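Local coordinates for fiber protein (Raptor siadenovirus a, PDB 5FJL) that forms the head domain of the trimeric adenovirus fibre, the capsid protein through which the virion probably attaches to its host-cell receptor, at residues Ala117-Ile122 with Met161-Val166. Residues are numbered along the deposited sequence; the frame is centred on the assembly and turned at random. Where two conformers were deposited one is given.
Sequences ALCIFI and MHIVTV
Leu118 faces both Val164 and Thr165 in a classic beta bulge between two antiparallel strands. Leu118 N donates to Thr165 O, and Leu118 O accepts from Val164 N, each at 2.9 Å. The backbone of Val164 is turned to psi -49°, which shifts the register by one residue. Past the bulge, Ile120 and His162 form a regular hydrogen-bonded pair. The bond from His162 N to Ile120 O is nearly straight, at 173°.

Val164 points toward the other strand and touches Leu118 and Ile120 on one face. In one of its two conformers, Leu118 CD2 lies alongside Val164 CG1. Val164 CG2 meets Ile120 CD1 at 3.6 Å. The other face carries Phe121 and Met161, side by side. With Met161 CG anti to the backbone N (chi1 178°) and chi2 extended, SD lies 4.4 Å from the centroid of the Phe121 ring, an oblique Met-aromatic contact. Chi3 turns only CE, away from the ring.

Thr85 OG1 is hydrogen-bonded to His162 ND1, and Arg150 makes a cation-pi contact with Phe121. Leu149 of a second subunit packs on Leu118 and Val164, so the bulge borders the trimer interface. Strand 115-122 continues the antiparallel sheet to 127-138, and strand 160-171 continues it to 78-87.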
ATOM      1  N   ALA A 117      -4.036  -4.614   0.174  1.00 14.59           N
ATOM      2  CA  ALA A 117      -4.273  -5.868   0.894  1.00 15.32           C
ATOM      3  C   ALA A 117      -3.540  -6.991   0.259  1.00 14.73           C
ATOM      4  O   ALA A 117      -3.321  -6.982  -0.937  1.00 16.48           O
ATOM      5  CB  ALA A 117      -5.740  -6.228   0.873  1.00 16.05           C
ATOM      6  N   LEU A 118      -3.170  -7.990   1.067  1.00 15.09           N
ATOM      7  CA  LEU A 118      -2.742  -9.298   0.588  0.50 16.02           C
ATOM      8  C   LEU A 118      -3.963 -10.215   0.623  1.00 15.36           C
ATOM      9  O   LEU A 118      -4.517 -10.437   1.707  1.00 16.26           O
ATOM     10  CB  LEU A 118      -1.652  -9.884   1.492  0.50 17.34           C
ATOM     11  CG  LEU A 118      -1.330 -11.352   1.161  0.50 18.51           C
ATOM     12  CD1 LEU A 118      -0.815 -11.476  -0.253  0.50 19.28           C
ATOM     13  CD2 LEU A 118      -0.352 -11.909   2.163  0.50 20.17           C
ATOM     14  N   CYS A 119      -4.380 -10.691  -0.529  1.00 14.95           N
ATOM     15  CA  CYS A 119      -5.558 -11.562  -0.669  1.00 16.05           C
ATOM     16  C   CYS A 119      -5.171 -12.863  -1.290  1.00 15.98           C
ATOM     17  O   CYS A 119      -4.227 -12.975  -2.098  1.00 17.37           O
ATOM     18  CB  CYS A 119      -6.615 -10.921  -1.536  1.00 17.61           C
ATOM     19  SG  CYS A 119      -7.280  -9.413  -0.751  1.00 22.21           S
ATOM     20  N   ILE A 120      -5.958 -13.897  -0.963  1.00 15.95           N
ATOM     21  CA  ILE A 120      -5.846 -15.210  -1.563  1.00 16.05           C
ATOM     22  C   ILE A 120      -7.181 -15.512  -2.213  1.00 16.06           C
ATOM     23  O   ILE A 120      -8.210 -15.459  -1.552  1.00 17.69           O
ATOM     24  CB  ILE A 120      -5.474 -16.298  -0.541  1.00 17.20           C
ATOM     25  CG1 ILE A 120      -4.092 -16.012   0.087  1.00 19.32           C
ATOM     26  CG2 ILE A 120      -5.476 -17.668  -1.191  1.00 18.34           C
ATOM     27  CD1 ILE A 120      -3.848 -16.786   1.352  1.00 20.89           C
ATOM     28  N   PHE A 121      -7.163 -15.782  -3.509  1.00 15.08           N
ATOM     29  CA  PHE A 121      -8.355 -16.166  -4.262  1.00 15.60           C
ATOM     30  C   PHE A 121      -8.294 -17.643  -4.550  1.00 16.15           C
ATOM     31  O   PHE A 121      -7.323 -18.120  -5.118  1.00 17.50           O
ATOM     32  CB  PHE A 121      -8.489 -15.375  -5.587  1.00 16.35           C
ATOM     33  CG  PHE A 121      -8.650 -13.892  -5.369  1.00 16.05           C
ATOM     34  CD1 PHE A 121      -7.538 -13.053  -5.296  1.00 17.62           C
ATOM     35  CD2 PHE A 121      -9.909 -13.317  -5.242  1.00 17.54           C
ATOM     36  CE1 PHE A 121      -7.688 -11.700  -5.067  1.00 18.13           C
ATOM     37  CE2 PHE A 121     -10.042 -11.950  -5.026  1.00 18.20           C
ATOM     38  CZ  PHE A 121      -8.927 -11.155  -4.916  1.00 17.96           C
ATOM     39  N   ILE A 122      -9.332 -18.352  -4.118  1.00 15.56           N
ATOM     40  CA  ILE A 122      -9.474 -19.790  -4.369  1.00 15.29           C
ATOM     41  C   ILE A 122     -10.496 -19.982  -5.468  1.00 14.85           C
ATOM     42  O   ILE A 122     -11.642 -19.534  -5.346  1.00 15.54           O
ATOM     43  CB  ILE A 122      -9.949 -20.530  -3.103  1.00 16.96           C
ATOM     44  CG1 ILE A 122      -9.077 -20.195  -1.893  1.00 19.22           C
ATOM     45  CG2 ILE A 122     -10.056 -22.019  -3.373  1.00 17.81           C
ATOM     46  CD1 ILE A 122      -7.665 -20.615  -1.990  1.00 21.09           C
ATOM     47  N   MET A 161     -12.517 -15.553  -1.369  1.00 15.30           N
ATOM     48  CA  MET A 161     -11.430 -14.563  -1.246  1.00 14.43           C
ATOM     49  C   MET A 161     -11.089 -14.447   0.204  1.00 14.85           C
ATOM     50  O   MET A 161     -11.963 -14.070   0.988  1.00 16.39           O
ATOM     51  CB  MET A 161     -11.846 -13.197  -1.787  1.00 15.29           C
ATOM     52  CG  MET A 161     -10.759 -12.132  -1.638  1.00 15.42           C
ATOM     53  SD  MET A 161     -11.234 -10.447  -2.118  1.00 16.63           S
ATOM     54  CE  MET A 161     -12.231  -9.987  -0.740  1.00 17.69           C
ATOM     55  N   HIS A 162      -9.831 -14.675   0.537  1.00 14.25           N
ATOM     56  CA  HIS A 162      -9.355 -14.492   1.898  1.00 14.99           C
ATOM     57  C   HIS A 162      -8.526 -13.220   1.975  1.00 15.60           C
ATOM     58  O   HIS A 162      -7.540 -13.124   1.258  1.00 16.60           O
ATOM     59  CB  HIS A 162      -8.499 -15.675   2.350  1.00 16.24           C
ATOM     60  CG  HIS A 162      -9.182 -17.008   2.242  1.00 16.60           C
ATOM     61  ND1 HIS A 162     -10.254 -17.344   3.038  1.00 18.96           N
ATOM     62  CD2 HIS A 162      -8.948 -18.076   1.443  1.00 19.06           C
ATOM     63  CE1 HIS A 162     -10.631 -18.583   2.746  1.00 19.15           C
ATOM     64  NE2 HIS A 162      -9.871 -19.043   1.780  1.00 19.44           N
ATOM     65  N   ILE A 163      -8.907 -12.286   2.817  1.00 15.42           N
ATOM     66  CA  ILE A 163      -8.052 -11.124   3.120  1.00 15.55           C
ATOM     67  C   ILE A 163      -7.112 -11.535   4.246  1.00 15.95           C
ATOM     68  O   ILE A 163      -7.562 -11.783   5.366  1.00 17.68           O
ATOM     69  CB  ILE A 163      -8.864  -9.876   3.533  1.00 16.59           C
ATOM     70  CG1 ILE A 163      -9.938  -9.531   2.486  1.00 17.66           C
ATOM     71  CG2 ILE A 163      -7.928  -8.724   3.867  1.00 17.50           C
ATOM     72  CD1 ILE A 163     -10.754  -8.317   2.808  1.00 19.58           C
ATOM     73  N   VAL A 164      -5.833 -11.610   3.954  1.00 16.10           N
ATOM     74  CA  VAL A 164      -4.827 -12.010   4.914  1.00 16.78           C
ATOM     75  C   VAL A 164      -4.412 -10.831   5.792  1.00 18.31           C
ATOM     76  O   VAL A 164      -4.403 -10.919   7.015  1.00 19.62           O
ATOM     77  CB  VAL A 164      -3.610 -12.604   4.218  1.00 17.78           C
ATOM     78  CG1 VAL A 164      -2.517 -12.933   5.247  1.00 18.70           C
ATOM     79  CG2 VAL A 164      -4.001 -13.834   3.404  1.00 19.52           C
ATOM     80  N   THR A 165      -4.111  -9.718   5.149  1.00 18.32           N
ATOM     81  CA  THR A 165      -3.797  -8.489   5.898  1.00 20.24           C
ATOM     82  C   THR A 165      -4.074  -7.295   4.966  1.00 16.52           C
ATOM     83  O   THR A 165      -4.076  -7.434   3.754  1.00 17.96           O
ATOM     84  CB  THR A 165      -2.391  -8.574   6.506  1.00 24.28           C
ATOM     85  OG1 THR A 165      -2.280  -7.674   7.642  1.00 25.27           O
ATOM     86  CG2 THR A 165      -1.425  -8.332   5.445  1.00 23.66           C
ATOM     87  N   VAL A 166      -4.444  -6.174   5.590  1.00 15.98           N
ATOM     88  CA  VAL A 166      -4.778  -4.957   4.828  1.00 15.86           C
ATOM     89  C   VAL A 166      -4.327  -3.742   5.633  1.00 14.82           C
ATOM     90  O   VAL A 166      -4.424  -3.682   6.854  1.00 15.59           O
ATOM     91  CB  VAL A 166      -6.279  -4.917   4.430  1.00 17.45           C
ATOM     92  CG1 VAL A 166      -7.185  -5.051   5.629  1.00 20.41           C
ATOM     93  CG2 VAL A 166      -6.622  -3.687   3.619  1.00 16.87           C
TER